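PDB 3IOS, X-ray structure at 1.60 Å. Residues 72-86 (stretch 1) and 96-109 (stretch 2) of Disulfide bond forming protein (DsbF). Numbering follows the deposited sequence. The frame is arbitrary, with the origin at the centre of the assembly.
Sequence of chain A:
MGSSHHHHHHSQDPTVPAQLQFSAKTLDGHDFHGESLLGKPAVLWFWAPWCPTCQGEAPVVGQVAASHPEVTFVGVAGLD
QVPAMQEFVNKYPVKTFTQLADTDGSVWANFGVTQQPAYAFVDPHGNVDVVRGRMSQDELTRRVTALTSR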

# COMPACT_ATOMS: atom_id res chain seq x y z
N THR A 72 -1.09 5.08 -8.42
CA THR A 72 -0.75 3.68 -8.30
C THR A 72 -0.89 3.28 -6.84
O THR A 72 -0.15 3.78 -5.99
N PHE A 73 -1.86 2.42 -6.55
CA PHE A 73 -2.04 1.95 -5.18
C PHE A 73 -1.30 0.63 -5.03
O PHE A 73 -1.34 -0.22 -5.93
N VAL A 74 -0.61 0.47 -3.91
CA VAL A 74 0.13 -0.75 -3.64
C VAL A 74 -0.14 -1.20 -2.22
O VAL A 74 0.19 -0.49 -1.26
N GLY A 75 -0.75 -2.37 -2.08
CA GLY A 75 -1.00 -2.91 -0.76
C GLY A 75 0.27 -3.60 -0.33
O GLY A 75 0.95 -4.21 -1.17
N VAL A 76 0.63 -3.49 0.94
CA VAL A 76 1.84 -4.13 1.45
C VAL A 76 1.44 -4.96 2.67
O VAL A 76 1.37 -4.45 3.78
N ALA A 77 1.17 -6.24 2.43
CA ALA A 77 0.74 -7.14 3.49
C ALA A 77 1.91 -7.68 4.30
O ALA A 77 2.92 -8.10 3.74
N GLY A 78 1.76 -7.66 5.62
CA GLY A 78 2.81 -8.16 6.47
C GLY A 78 2.27 -8.84 7.72
O GLY A 78 1.06 -8.92 7.94
N LEU A 79 3.20 -9.35 8.52
CA LEU A 79 2.89 -10.01 9.79
C LEU A 79 2.02 -11.25 9.69
O LEU A 79 1.19 -11.52 10.56
N ASP A 80 2.21 -12.02 8.62
CA ASP A 80 1.46 -13.25 8.42
C ASP A 80 2.02 -13.95 7.19
O ASP A 80 2.99 -13.48 6.60
N GLN A 81 1.41 -15.07 6.81
CA GLN A 81 1.86 -15.81 5.65
C GLN A 81 0.90 -15.62 4.48
O GLN A 81 -0.21 -15.11 4.65
N VAL A 82 1.33 -16.05 3.30
CA VAL A 82 0.54 -15.92 2.08
C VAL A 82 -0.92 -16.36 2.14
O VAL A 82 -1.81 -15.63 1.72
N PRO A 83 -1.19 -17.57 2.66
CA PRO A 83 -2.58 -18.04 2.74
C PRO A 83 -3.53 -17.04 3.40
O PRO A 83 -4.63 -16.80 2.92
N ALA A 84 -3.08 -16.46 4.52
CA ALA A 84 -3.90 -15.49 5.24
C ALA A 84 -4.08 -14.24 4.39
O ALA A 84 -5.15 -13.62 4.40
N MET A 85 -3.04 -13.86 3.67
CA MET A 85 -3.11 -12.69 2.80
C MET A 85 -4.12 -12.92 1.68
O MET A 85 -4.90 -12.03 1.35
N GLN A 86 -4.10 -14.11 1.09
CA GLN A 86 -5.03 -14.44 0.02
C GLN A 86 -6.48 -14.41 0.51
O GLN A 86 -7.38 -13.97 -0.20
N THR A 96 -8.05 -5.33 -7.25
CA THR A 96 -7.85 -4.47 -8.41
C THR A 96 -6.49 -3.76 -8.44
O THR A 96 -6.07 -3.26 -9.49
N PHE A 97 -5.79 -3.69 -7.31
CA PHE A 97 -4.48 -3.06 -7.31
C PHE A 97 -3.42 -3.99 -6.75
O PHE A 97 -3.73 -4.98 -6.08
N THR A 98 -2.16 -3.69 -7.05
CA THR A 98 -1.04 -4.51 -6.62
C THR A 98 -0.99 -4.79 -5.12
O THR A 98 -1.15 -3.89 -4.31
N GLN A 99 -0.77 -6.06 -4.78
CA GLN A 99 -0.65 -6.47 -3.38
C GLN A 99 0.71 -7.15 -3.19
O GLN A 99 1.02 -8.13 -3.87
N LEU A 100 1.52 -6.63 -2.27
CA LEU A 100 2.83 -7.22 -2.00
C LEU A 100 2.79 -8.12 -0.78
O LEU A 100 2.22 -7.76 0.26
N ALA A 101 3.40 -9.30 -0.89
CA ALA A 101 3.45 -10.24 0.23
C ALA A 101 4.78 -10.02 0.94
O ALA A 101 5.78 -10.67 0.62
N ASP A 102 4.79 -9.10 1.90
CA ASP A 102 6.00 -8.74 2.64
C ASP A 102 6.26 -9.64 3.84
O ASP A 102 6.35 -9.18 4.98
N THR A 103 6.39 -10.94 3.58
CA THR A 103 6.61 -11.91 4.64
C THR A 103 7.94 -11.74 5.37
O THR A 103 8.04 -12.06 6.56
N ASP A 104 8.96 -11.22 4.69
CA ASP A 104 10.24 -11.02 5.36
C ASP A 104 10.27 -9.65 6.03
O ASP A 104 11.25 -9.29 6.68
N GLY A 105 9.19 -8.90 5.87
CA GLY A 105 9.07 -7.59 6.48
C GLY A 105 10.01 -6.51 5.99
O GLY A 105 10.12 -5.46 6.62
N SER A 106 10.68 -6.74 4.87
CA SER A 106 11.62 -5.76 4.35
C SER A 106 10.96 -4.48 3.83
O SER A 106 11.51 -3.39 3.97
N VAL A 107 9.78 -4.60 3.23
CA VAL A 107 9.11 -3.41 2.72
C VAL A 107 8.62 -2.54 3.87
O VAL A 107 8.78 -1.32 3.85
N TRP A 108 8.02 -3.15 4.89
CA TRP A 108 7.56 -2.38 6.04
C TRP A 108 8.76 -1.67 6.68
O TRP A 108 8.68 -0.50 7.04
N ALA A 109 9.86 -2.41 6.81
CA ALA A 109 11.07 -1.85 7.42
C ALA A 109 11.57 -0.65 6.64
O ALA A 109 11.99 0.36 7.22

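Two parallel strands set the frame, and positions alternate between the sheet's faces along the paired strand, from Val 74 to Ala 77. Phe 73 (chi1 m) starts toward stretch 2, but its ring leads away, so its side-chain contact is made by CB, which sits over one face of the Phe 97 ring (chi1 p), 3.8 Å from Phe 97 CD1. Here the strands are splayed, and water 1 fills the gap, donating to Phe 73 O (2.7 Å) and accepting from Thr 98 N (3.0 Å).

Val 74 (t) lies on the same face as Leu 100 (m, t), its CG1 3.6 Å from Leu 100 CG. Gly 75 leaves room on the other face: a CB there would clash with Gln 99 OE1, 3.2 Å from Gly 75 CA. Gly 75 N to Thr 98 O and Leu 100 N to Gly 75 O are both hydrogen bonds of 2.7 Å.

Val 76 (t) is the hub. Its CG1 meets Val 107 CG1 and Trp 108 CD1, each at 3.5 Å, and its O accepts from Trp 108 NE1 at 3.0 Å. The carboxylate of Asp 102 (t) holds the start of the helix that carries both partners, OD1 accepting from Val 107 N (2.9 Å) and OD2 from Trp 108 N (3.0 Å).

Ala 77 turns to the opposite face, its CB 3.5 Å from Leu 100 O. At Gly 78 a CB would strike Trp 108 CE2. Leu 79 (m, t) reaches back to the indole, CD1 to Trp 108 CZ3 at 3.7 Å, and water 2 joins Leu 79 N (2.8 Å) to Asp 102 O (2.9 Å). Asp 80 points away, yet its O lies 3.6 Å from Thr 103 CG2. Met 85 (m, t, t) points toward stretch 2, placing SD 3.8 Å from Ala 101 CB.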

# COMPACT_ATOMS: atom_id res chain seq x y z
CB THR A 72 0.69 3.41 -8.79
OG1 THR A 72 0.78 3.71 -10.19
CG2 THR A 72 1.07 1.95 -8.58
CB PHE A 73 -3.52 1.74 -4.85
CG PHE A 73 -4.21 2.98 -4.38
CD1 PHE A 73 -4.48 4.02 -5.26
CD2 PHE A 73 -4.59 3.11 -3.04
CE1 PHE A 73 -5.11 5.18 -4.81
CE2 PHE A 73 -5.21 4.26 -2.59
CZ PHE A 73 -5.47 5.30 -3.48
CB VAL A 74 1.65 -0.55 -3.81
CG1 VAL A 74 2.39 -1.87 -3.57
CG2 VAL A 74 1.96 -0.01 -5.19
CB VAL A 76 2.90 -3.08 1.87
CG1 VAL A 76 4.22 -3.78 2.21
CG2 VAL A 76 3.10 -2.06 0.74
CB ALA A 77 -0.05 -8.29 2.91
CB LEU A 79 2.24 -9.00 10.74
CG LEU A 79 3.05 -7.72 10.98
CD1 LEU A 79 2.38 -6.88 12.06
CD2 LEU A 79 4.47 -8.08 11.40
CB ASP A 80 -0.03 -12.93 8.24
CG ASP A 80 -0.93 -14.05 8.74
OD1 ASP A 80 -2.11 -13.78 9.04
OD2 ASP A 80 -0.45 -15.20 8.82
CB GLN A 81 2.01 -17.29 6.00
CG GLN A 81 2.98 -17.54 7.15
CD GLN A 81 4.41 -17.15 6.82
OE1 GLN A 81 5.20 -16.86 7.72
NE2 GLN A 81 4.75 -17.15 5.54
CB VAL A 82 1.24 -16.64 0.90
CG1 VAL A 82 0.35 -16.63 -0.33
CG2 VAL A 82 2.56 -15.95 0.59
CB PRO A 83 -2.47 -19.34 3.53
CG PRO A 83 -1.12 -19.85 3.11
CD PRO A 83 -0.27 -18.61 3.16
CB ALA A 84 -3.24 -15.14 6.57
CB MET A 85 -1.73 -12.39 2.23
CG MET A 85 -0.70 -12.13 3.31
SD MET A 85 0.96 -11.92 2.67
CE MET A 85 1.79 -11.42 4.09
CB GLN A 86 -4.72 -15.82 -0.55
CG GLN A 86 -3.29 -15.97 -1.03
CD GLN A 86 -2.99 -17.38 -1.49
OE1 GLN A 86 -3.36 -18.35 -0.82
NE2 GLN A 86 -2.30 -17.50 -2.62
CB THR A 96 -8.96 -3.40 -8.49
OG1 THR A 96 -10.24 -4.06 -8.50
CG2 THR A 96 -8.83 -2.56 -9.75
CB PHE A 97 -4.52 -1.71 -6.55
CG PHE A 97 -4.93 -1.81 -5.11
CD1 PHE A 97 -3.98 -1.98 -4.11
CD2 PHE A 97 -6.27 -1.67 -4.75
CE1 PHE A 97 -4.35 -2.01 -2.77
CE2 PHE A 97 -6.65 -1.70 -3.41
CZ PHE A 97 -5.69 -1.87 -2.42
CB THR A 98 0.30 -3.85 -7.01
OG1 THR A 98 0.32 -3.60 -8.42
CG2 THR A 98 1.47 -4.75 -6.65
CB GLN A 99 -1.76 -7.46 -3.01
CG GLN A 99 -3.17 -6.90 -3.08
CD GLN A 99 -3.42 -5.79 -2.09
OE1 GLN A 99 -2.68 -5.63 -1.12
NE2 GLN A 99 -4.48 -5.02 -2.33
CB LEU A 100 3.88 -6.13 -1.76
CG LEU A 100 3.99 -5.05 -2.83
CD1 LEU A 100 5.13 -4.11 -2.48
CD2 LEU A 100 4.21 -5.68 -4.19
CB ALA A 101 3.35 -11.67 -0.28
CB ASP A 102 5.91 -7.27 3.08
CG ASP A 102 7.21 -6.73 3.65
OD1 ASP A 102 8.28 -7.06 3.09
OD2 ASP A 102 7.16 -5.98 4.64
CB THR A 103 6.52 -13.36 4.11
OG1 THR A 103 7.42 -13.53 3.01
CG2 THR A 103 5.10 -13.66 3.65
CB ASP A 104 11.42 -11.19 4.38
CG ASP A 104 11.48 -10.11 3.31
OD1 ASP A 104 12.39 -10.19 2.46
OD2 ASP A 104 10.64 -9.18 3.32
CB SER A 106 12.50 -6.38 3.25
OG SER A 106 11.75 -6.90 2.18
CB VAL A 107 7.94 -3.76 1.77
CG1 VAL A 107 7.30 -2.48 1.23
CG2 VAL A 107 8.45 -4.62 0.62
CB TRP A 108 6.92 -3.29 7.09
CG TRP A 108 5.50 -3.65 6.81
CD1 TRP A 108 4.94 -3.92 5.59
CD2 TRP A 108 4.47 -3.84 7.78
NE1 TRP A 108 3.62 -4.29 5.74
CE2 TRP A 108 3.31 -4.25 7.08
CE3 TRP A 108 4.41 -3.72 9.17
CZ2 TRP A 108 2.10 -4.53 7.73
CZ3 TRP A 108 3.21 -4.00 9.82
CH2 TRP A 108 2.07 -4.41 9.09
CB ALA A 109 12.15 -2.92 7.49
O HOH W 1 -1.45 -1.11 -8.49
O HOH W 2 5.87 -9.08 7.82